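Local coordinates for FIG000988: Predicted permease (Vibrio cholerae, PDB 6MJP), which probably serves as a permease subunit of the LptBFG ABC transporter, which takes part in moving lipopolysaccharide from the inner membrane to the outer membrane, at residues T280-P285 and L343-L348; L68-L73 and A297-A302; L307-A312 and P333-L338. All blocks are in the same frame, centred on the assembly; numbering follows the deposited sequence.

How the contacts relate
The three contacts join four membrane helices of LptF. Contacts 1 and 3 share helix 332-346 and lie with centres about 15 Å apart; they meet directly where Leu282 CD2 packs on Leu338 CD1 at 3.6 Å. Contacts 1 and 2, with centres about 13 Å apart, are joined by Val283 and Val284, which lean on Tyr69, Ile72 and Leu73; Val283 CG1 comes within 3.6 Å of Ile72 CG2. Contacts 2 and 3 share helix 299-321 but do not touch, their centres being about 17 Å apart. Detergent lies against all three, and at contact 2 the Ile70 side chain is about 5 Å (nearest atoms) from the bound cyclohexylhexyl glucoside, whose pocket includes Arg295 and Phe296.

Contact 1: residues T280-P285 and L343-L348; sequences TMLVVP and LMVNTL. With LMT (dodecyl-beta-D-maltoside), chain S.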
# COMPACT_ATOMS: atom_id res chain seq x y z
N THR D 280 -17.42 15.69 1.44
CA THR D 280 -17.56 15.95 2.86
C THR D 280 -18.80 15.26 3.43
O THR D 280 -18.72 14.53 4.43
CB THR D 280 -17.65 17.46 3.11
OG1 THR D 280 -16.39 18.09 2.83
CG2 THR D 280 -18.02 17.75 4.53
N MET D 281 -19.96 15.50 2.81
CA MET D 281 -21.20 14.91 3.29
C MET D 281 -21.16 13.39 3.21
O MET D 281 -21.78 12.71 4.04
CB MET D 281 -22.37 15.46 2.50
CG MET D 281 -22.79 16.85 2.95
SD MET D 281 -23.51 16.83 4.61
CE MET D 281 -24.97 15.82 4.32
N LEU D 282 -20.43 12.84 2.25
CA LEU D 282 -20.33 11.38 2.16
C LEU D 282 -19.46 10.81 3.28
O LEU D 282 -19.80 9.78 3.87
CB LEU D 282 -19.78 10.98 0.79
CG LEU D 282 -19.43 9.51 0.61
CD1 LEU D 282 -20.62 8.61 0.82
CD2 LEU D 282 -18.87 9.31 -0.78
N VAL D 283 -18.35 11.47 3.60
CA VAL D 283 -17.38 10.91 4.53
C VAL D 283 -17.75 11.14 6.00
O VAL D 283 -17.25 10.42 6.88
CB VAL D 283 -15.97 11.47 4.27
CG1 VAL D 283 -15.84 12.91 4.74
CG2 VAL D 283 -14.92 10.59 4.91
N VAL D 284 -18.62 12.11 6.29
CA VAL D 284 -19.01 12.34 7.68
C VAL D 284 -19.63 11.10 8.32
O VAL D 284 -19.17 10.69 9.39
CB VAL D 284 -19.91 13.58 7.78
CG1 VAL D 284 -20.55 13.64 9.12
CG2 VAL D 284 -19.09 14.83 7.55
N PRO D 285 -20.64 10.44 7.72
CA PRO D 285 -21.14 9.19 8.32
C PRO D 285 -20.15 8.04 8.23
O PRO D 285 -20.27 7.09 9.03
CB PRO D 285 -22.40 8.88 7.50
CG PRO D 285 -22.68 10.11 6.69
CD PRO D 285 -21.37 10.76 6.48
N LEU D 343 -26.38 10.96 0.34
CA LEU D 343 -27.71 10.87 0.93
C LEU D 343 -27.98 9.48 1.50
O LEU D 343 -28.48 9.35 2.62
CB LEU D 343 -28.77 11.25 -0.10
CG LEU D 343 -28.69 12.66 -0.71
CD1 LEU D 343 -29.86 12.91 -1.65
CD2 LEU D 343 -28.59 13.74 0.37
N MET D 344 -27.67 8.43 0.73
CA MET D 344 -27.87 7.06 1.20
C MET D 344 -27.17 6.82 2.54
O MET D 344 -27.77 6.32 3.49
CB MET D 344 -27.38 6.04 0.17
CG MET D 344 -27.94 6.15 -1.27
SD MET D 344 -29.53 5.39 -1.65
CE MET D 344 -30.68 6.68 -1.11
N VAL D 345 -25.88 7.16 2.62
CA VAL D 345 -25.13 6.87 3.84
C VAL D 345 -25.56 7.78 4.98
O VAL D 345 -25.38 7.43 6.15
CB VAL D 345 -23.62 7.00 3.59
CG1 VAL D 345 -23.19 6.04 2.51
CG2 VAL D 345 -23.27 8.42 3.20
N ASN D 346 -26.13 8.94 4.67
CA ASN D 346 -26.52 9.85 5.74
C ASN D 346 -27.87 9.48 6.32
O ASN D 346 -28.13 9.78 7.49
CB ASN D 346 -26.52 11.28 5.23
CG ASN D 346 -25.19 11.97 5.46
OD1 ASN D 346 -24.98 12.59 6.51
ND2 ASN D 346 -24.29 11.87 4.50
N THR D 347 -28.74 8.85 5.54
CA THR D 347 -30.00 8.35 6.08
C THR D 347 -29.85 6.96 6.67
O THR D 347 -30.83 6.41 7.20
CB THR D 347 -31.09 8.35 5.00
OG1 THR D 347 -30.73 7.48 3.93
CG2 THR D 347 -31.29 9.76 4.46
N LEU D 348 -28.65 6.39 6.63
CA LEU D 348 -28.38 5.05 7.13
C LEU D 348 -28.41 4.96 8.65
O LEU D 348 -28.21 3.86 9.19
CB LEU D 348 -27.03 4.58 6.61
CG LEU D 348 -26.87 3.09 6.33
CD1 LEU D 348 -28.02 2.60 5.46
CD2 LEU D 348 -25.54 2.84 5.64
C1B LMT S . -23.59 1.12 8.58
C2B LMT S . -23.35 2.18 9.69
C3B LMT S . -22.66 1.54 10.91
C4B LMT S . -23.41 0.26 11.37
C5B LMT S . -23.55 -0.65 10.14
C6B LMT S . -24.22 -1.97 10.53
O1B LMT S . -22.39 0.78 7.97
O2B LMT S . -22.58 3.18 9.15
O3B LMT S . -22.52 2.45 11.93
O4' LMT S . -22.70 -0.40 12.35
O5B LMT S . -24.24 -0.01 9.09
O6B LMT S . -24.88 -2.51 9.45
C1' LMT S . -20.70 0.96 4.19
C2' LMT S . -20.91 2.32 4.88
C3' LMT S . -21.16 2.12 6.39
C4' LMT S . -22.28 1.08 6.60
C5' LMT S . -21.80 -0.18 5.84
C6' LMT S . -22.60 -1.42 6.12
O1' LMT S . -20.63 1.11 2.83
O2' LMT S . -19.75 3.03 4.74
O3' LMT S . -21.47 3.31 6.98
O5' LMT S . -21.79 0.09 4.47
O6' LMT S . -23.83 -1.21 5.53
C1 LMT S . -21.35 2.18 2.28
C2 LMT S . -20.39 2.86 1.34
C3 LMT S . -21.01 3.74 0.31
C4 LMT S . -20.06 3.87 -0.85
C5 LMT S . -20.45 5.02 -1.72
C6 LMT S . -19.64 5.06 -2.98
C7 LMT S . -19.88 6.35 -3.73
C8 LMT S . -19.15 6.31 -5.03
C9 LMT S . -19.24 7.59 -5.79
C10 LMT S . -18.66 7.38 -7.17
C11 LMT S . -19.68 6.82 -8.12
C12 LMT S . -19.23 6.89 -9.55
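Asn346 reaches across from helix 332-346 to Met281 and Pro285, the two residues that bracket a proline kink in helix 260-286. From its CB the side chain leads to CG, which lies 3.4 Å from Pro285 CG; the two side chains cross at about a right angle. At the tip the two branches part company, though Pro285 CG lies against both. OD1 has Met281 CE as a further neighbour at 3.9 Å, on a thioether chain bent at chi2 and chi3. ND2, 3.2 Å from Pro285 CG, gives a hydrogen bond of 2.7 Å to Met281 O, with an N-H...O angle of 153°. The carbonyl oxygen lies in the amide plane of Asn346, whereas ND2 stands above the carbonyl plane by about 40°. ND2 also bonds to Ala342 O, one turn back in its own helix, and two acceptors for ND2 are consistent with this orientation of the amide.

Beside this polar link, Val345 supplies the apolar part of the interface. Its CG2 packs on Leu282 CD1 at 3.6 Å and on Pro285 CG at 3.9 Å, while CG1 faces the alkyl chain of a bound dodecyl maltoside, 3.9 Å from C3.

Proline kinks in membrane helices leave a carbonyl one turn earlier without its usual backbone donor. Here that carbonyl is Met281 O, because Pro285 has no N-H to offer it. The side-chain amide of a neighbouring helix supplies a donor instead and probably compensates in part, tying the kink to helix 332-346 in a largely apolar setting.

Contact 2: residues L68-L73 and A297-A302; sequences LYIGIL and AKMGPA. With LMT (dodecyl-beta-D-maltoside), chain U.
Tyr69 and Leu73, one turn apart on helix 48-81, both hold CG anti to the backbone N and beside the carbonyl carbon; Tyr69 OH and Leu73 CD2 are the atoms that meet Ala302, near the beginning of helix 299-321. Met299 answers from the other helix: the bend at chi2 (64°) sets SD beside Leu73, and the extended last bond puts CE against Ile70. The Tyr69 hydroxyl donates a hydrogen bond to Ala302 O, with OH 2.6 Å from the oxygen. The approach is from the flank of the carbonyl, 114° at the oxygen and tilted 22° from its plane. Ala302 O itself lies at the edge of the phenol ring, near its plane, while Ala302 CB sits 3.8 Å from Tyr69 CE2.

This is a transmembrane helix-helix packing in the LptF/LptG permease fold, made where helix 299-321 starts: Lys298 occupies its N-cap position, and Ala302 N bonds back to Lys298 O. On the far flank of this first turn Pro301 packs on Tyr8 of the LptC chain, and Gly300 N gives a weak hydrogen bond to O5' of a dodecyl maltoside.

Apart from the hydroxyl bond, the contacts between side chains are apolar. Leu73 CD2 fits against Ala302 CB at 3.7 Å and against Met299 SD at 4.0 Å, so one branch of the leucine serves both residues. Alongside, Ile70 and Met299 cross at about a right angle, with Ile70 CG2 3.7 Å from Met299 CE. Ile18 of helix 2-36 also touches Ile70.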
# COMPACT_ATOMS: atom_id res chain seq x y z
N LEU D 68 -9.00 17.83 2.85
CA LEU D 68 -10.14 17.96 3.75
C LEU D 68 -10.81 16.61 4.01
O LEU D 68 -11.24 16.33 5.13
CB LEU D 68 -11.14 18.96 3.18
CG LEU D 68 -12.33 19.25 4.08
CD1 LEU D 68 -11.85 19.79 5.41
CD2 LEU D 68 -13.26 20.23 3.41
N TYR D 69 -10.92 15.78 2.97
CA TYR D 69 -11.50 14.44 3.08
C TYR D 69 -10.82 13.61 4.17
O TYR D 69 -11.47 13.12 5.09
CB TYR D 69 -11.38 13.75 1.72
CG TYR D 69 -12.06 12.41 1.51
CD1 TYR D 69 -13.44 12.31 1.35
CD2 TYR D 69 -11.31 11.25 1.36
CE1 TYR D 69 -14.05 11.08 1.10
CE2 TYR D 69 -11.90 10.03 1.12
CZ TYR D 69 -13.27 9.94 0.99
OH TYR D 69 -13.82 8.70 0.75
N ILE D 70 -9.50 13.41 4.04
CA ILE D 70 -8.78 12.62 5.03
C ILE D 70 -8.74 13.35 6.36
O ILE D 70 -8.78 12.73 7.43
CB ILE D 70 -7.37 12.27 4.54
CG1 ILE D 70 -7.45 11.58 3.19
CG2 ILE D 70 -6.67 11.34 5.50
CD1 ILE D 70 -8.29 10.32 3.22
N GLY D 71 -8.66 14.68 6.32
CA GLY D 71 -8.60 15.45 7.54
C GLY D 71 -9.79 15.17 8.44
O GLY D 71 -9.64 14.80 9.61
N ILE D 72 -11.00 15.33 7.90
CA ILE D 72 -12.18 15.12 8.73
C ILE D 72 -12.35 13.64 9.04
O ILE D 72 -12.85 13.27 10.11
CB ILE D 72 -13.41 15.73 8.04
CG1 ILE D 72 -14.64 15.54 8.89
CG2 ILE D 72 -13.70 15.04 6.76
CD1 ILE D 72 -15.80 16.25 8.31
N LEU D 73 -11.90 12.77 8.14
CA LEU D 73 -11.99 11.34 8.40
C LEU D 73 -11.15 10.95 9.61
O LEU D 73 -11.63 10.27 10.53
CB LEU D 73 -11.54 10.56 7.15
CG LEU D 73 -11.50 9.04 7.26
CD1 LEU D 73 -12.91 8.52 7.27
CD2 LEU D 73 -10.69 8.38 6.16
N ALA D 297 -9.39 2.77 10.59
CA ALA D 297 -10.03 1.55 10.12
C ALA D 297 -10.85 1.78 8.86
O ALA D 297 -11.21 0.80 8.18
CB ALA D 297 -10.92 0.96 11.21
N LYS D 298 -11.16 3.02 8.52
CA LYS D 298 -11.91 3.31 7.30
C LYS D 298 -11.03 3.86 6.19
O LYS D 298 -11.53 4.53 5.28
CB LYS D 298 -13.06 4.26 7.61
CG LYS D 298 -14.11 3.63 8.50
CD LYS D 298 -14.77 2.44 7.83
CE LYS D 298 -15.65 1.69 8.81
NZ LYS D 298 -14.84 0.93 9.80
N MET D 299 -9.73 3.56 6.23
CA MET D 299 -8.82 4.16 5.26
C MET D 299 -8.99 3.52 3.89
O MET D 299 -9.04 4.21 2.87
CB MET D 299 -7.39 4.05 5.77
CG MET D 299 -6.48 5.14 5.26
SD MET D 299 -7.01 6.74 5.87
CE MET D 299 -5.84 7.78 5.00
N GLY D 300 -9.08 2.19 3.85
CA GLY D 300 -9.27 1.47 2.61
C GLY D 300 -10.50 1.93 1.84
O GLY D 300 -10.41 2.50 0.74
N PRO D 301 -11.68 1.70 2.42
CA PRO D 301 -12.93 2.13 1.77
C PRO D 301 -12.95 3.59 1.38
O PRO D 301 -13.47 3.93 0.30
CB PRO D 301 -14.00 1.81 2.82
CG PRO D 301 -13.41 0.74 3.64
CD PRO D 301 -11.95 1.04 3.71
N ALA D 302 -12.41 4.49 2.21
CA ALA D 302 -12.48 5.91 1.90
C ALA D 302 -11.64 6.27 0.68
O ALA D 302 -12.06 7.07 -0.16
CB ALA D 302 -12.04 6.74 3.11
C1B LMT U . -9.68 -2.58 8.74
C2B LMT U . -9.41 -2.77 10.25
C3B LMT U . -8.84 -4.17 10.49
C4B LMT U . -9.85 -5.21 9.94
C5B LMT U . -9.99 -4.91 8.44
C6B LMT U . -10.90 -5.92 7.77
O1B LMT U . -8.48 -2.52 8.03
O2B LMT U . -8.55 -1.78 10.68
O3B LMT U . -8.46 -4.35 11.81
O4' LMT U . -9.42 -6.50 10.10
O5B LMT U . -10.48 -3.61 8.23
O6B LMT U . -12.15 -5.83 8.31
C1' LMT U . -6.34 0.04 5.59
C2' LMT U . -6.39 0.49 7.06
C3' LMT U . -6.86 -0.71 7.93
C4' LMT U . -8.19 -1.29 7.39
C5' LMT U . -7.98 -1.55 5.88
C6' LMT U . -9.18 -2.15 5.19
O1' LMT U . -5.99 1.09 4.79
O2' LMT U . -5.13 0.84 7.42
O3' LMT U . -7.00 -0.33 9.25
O5' LMT U . -7.64 -0.37 5.21
O6' LMT U . -10.22 -1.26 5.40
C1 LMT U . -5.36 0.72 3.58
C2 LMT U . -4.94 2.01 2.96
C3 LMT U . -4.82 2.02 1.47
C4 LMT U . -4.23 3.36 1.06
C5 LMT U . -2.87 3.56 1.64
C6 LMT U . -2.42 4.99 1.58

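Contact 3: residues L307-A312 and P333-L338; sequences LTYFLA and PINAAL
Tyr309 is the centre of this contact, its ring held among Ile334, Asn335 and Leu338 of the partner helix. The two segments belong to an antiparallel helical hairpin, in which helices 299-321 and 332-346 follow each other in the chain; locally the axes approach to 10.3 Å and their directions differ by 164°. Tyr309 carries most of the contact, although Ala312 and Ile334 also meet directly.

In the first shell, Tyr309 holds CG anti to the backbone N (chi1 174°), beside the carbonyl carbon. Leu338 CD2 lies over one face of the ring, 3.8 Å from its centroid and displaced toward the rim, a CH-pi contact in which the two side chains cross at about a right angle. Ile334 CG2 approaches obliquely and touches Tyr309 CE1 at 3.7 Å. The hydroxyl at the ring's end donates a hydrogen bond to Asn335 OD1, with Tyr309 OH 2.8 Å away. Ring and amide planes stand perpendicular, and the hydroxyl oxygen sits well above the plane of the acceptor carbonyl. One turn on, Ile334 CD1 rests on Ala312 CB at 3.9 Å, extending the apolar strip toward the turn end of the hairpin.

Further residues pack around this core. Cys275 of helix 260-286 lies against Tyr309, and Leu278 of the same helix touches Leu338, which a detergent molecule also touches. Ala15 and Ser18 of the LptC chain pack on Thr308, Leu311 and Ala312. The asparagine is held by its other branch as well: while OD1 accepts the hydrogen bond from the phenol hydroxyl, ND2 gives one to the backbone oxygen of Leu331.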
# COMPACT_ATOMS: atom_id res chain seq x y z
N LEU D 307 -10.89 7.31 -5.22
CA LEU D 307 -10.29 6.91 -6.48
C LEU D 307 -11.37 6.67 -7.52
O LEU D 307 -11.28 7.18 -8.64
CB LEU D 307 -9.42 5.67 -6.29
CG LEU D 307 -7.91 5.90 -6.08
CD1 LEU D 307 -7.64 6.93 -4.99
CD2 LEU D 307 -7.18 4.58 -5.79
N THR D 308 -12.43 5.92 -7.16
CA THR D 308 -13.48 5.62 -8.13
C THR D 308 -14.13 6.90 -8.64
O THR D 308 -14.44 7.02 -9.84
CB THR D 308 -14.56 4.72 -7.53
OG1 THR D 308 -15.15 5.38 -6.40
CG2 THR D 308 -13.98 3.42 -7.09
N TYR D 309 -14.37 7.85 -7.75
CA TYR D 309 -15.01 9.08 -8.18
C TYR D 309 -14.15 9.84 -9.18
O TYR D 309 -14.62 10.23 -10.25
CB TYR D 309 -15.31 9.97 -6.98
CG TYR D 309 -15.85 11.31 -7.39
CD1 TYR D 309 -17.14 11.45 -7.87
CD2 TYR D 309 -15.06 12.44 -7.30
CE1 TYR D 309 -17.64 12.68 -8.24
CE2 TYR D 309 -15.54 13.68 -7.66
CZ TYR D 309 -16.83 13.80 -8.13
OH TYR D 309 -17.31 15.04 -8.49
N PHE D 310 -12.87 10.05 -8.85
CA PHE D 310 -12.03 10.87 -9.70
C PHE D 310 -11.68 10.16 -11.00
O PHE D 310 -11.55 10.81 -12.04
CB PHE D 310 -10.76 11.27 -8.96
CG PHE D 310 -10.81 12.66 -8.42
CD1 PHE D 310 -11.32 12.93 -7.16
CD2 PHE D 310 -10.37 13.72 -9.20
CE1 PHE D 310 -11.38 14.22 -6.69
CE2 PHE D 310 -10.42 15.01 -8.72
CZ PHE D 310 -10.93 15.26 -7.47
N LEU D 311 -11.55 8.84 -10.96
CA LEU D 311 -11.25 8.11 -12.19
C LEU D 311 -12.44 8.14 -13.14
O LEU D 311 -12.26 8.35 -14.35
CB LEU D 311 -10.84 6.68 -11.87
CG LEU D 311 -9.33 6.44 -11.98
CD1 LEU D 311 -8.60 7.53 -11.22
CD2 LEU D 311 -8.96 5.08 -11.44
N ALA D 312 -13.65 7.95 -12.61
CA ALA D 312 -14.83 8.04 -13.46
C ALA D 312 -15.03 9.46 -13.96
O ALA D 312 -15.38 9.67 -15.13
CB ALA D 312 -16.07 7.57 -12.70
N PRO D 333 -23.79 13.36 -14.31
CA PRO D 333 -24.17 12.07 -13.69
C PRO D 333 -23.16 11.55 -12.68
O PRO D 333 -23.58 10.96 -11.68
CB PRO D 333 -24.31 11.13 -14.90
CG PRO D 333 -23.48 11.75 -15.96
CD PRO D 333 -23.63 13.22 -15.77
N ILE D 334 -21.85 11.76 -12.88
CA ILE D 334 -20.89 11.30 -11.88
C ILE D 334 -21.10 12.03 -10.56
O ILE D 334 -21.13 11.41 -9.49
CB ILE D 334 -19.44 11.48 -12.38
CG1 ILE D 334 -19.26 10.82 -13.75
CG2 ILE D 334 -18.48 10.88 -11.35
CD1 ILE D 334 -19.44 9.33 -13.72
N ASN D 335 -21.23 13.36 -10.62
CA ASN D 335 -21.51 14.13 -9.41
C ASN D 335 -22.85 13.74 -8.80
O ASN D 335 -22.98 13.66 -7.57
CB ASN D 335 -21.48 15.62 -9.71
CG ASN D 335 -20.14 16.08 -10.21
OD1 ASN D 335 -19.35 16.67 -9.46
ND2 ASN D 335 -19.85 15.80 -11.47
N ALA D 336 -23.85 13.49 -9.64
CA ALA D 336 -25.14 13.06 -9.12
C ALA D 336 -25.02 11.75 -8.35
O ALA D 336 -25.59 11.61 -7.27
CB ALA D 336 -26.15 12.93 -10.26
N ALA D 337 -24.26 10.79 -8.89
CA ALA D 337 -24.08 9.52 -8.20
C ALA D 337 -23.36 9.71 -6.87
O ALA D 337 -23.67 9.03 -5.88
CB ALA D 337 -23.32 8.53 -9.08
N LEU D 338 -22.41 10.64 -6.82
CA LEU D 338 -21.77 10.96 -5.55
C LEU D 338 -22.79 11.53 -4.57
O LEU D 338 -22.86 11.11 -3.40
CB LEU D 338 -20.63 11.94 -5.78
CG LEU D 338 -19.78 12.23 -4.54
CD1 LEU D 338 -19.15 10.95 -4.02
CD2 LEU D 338 -18.71 13.25 -4.88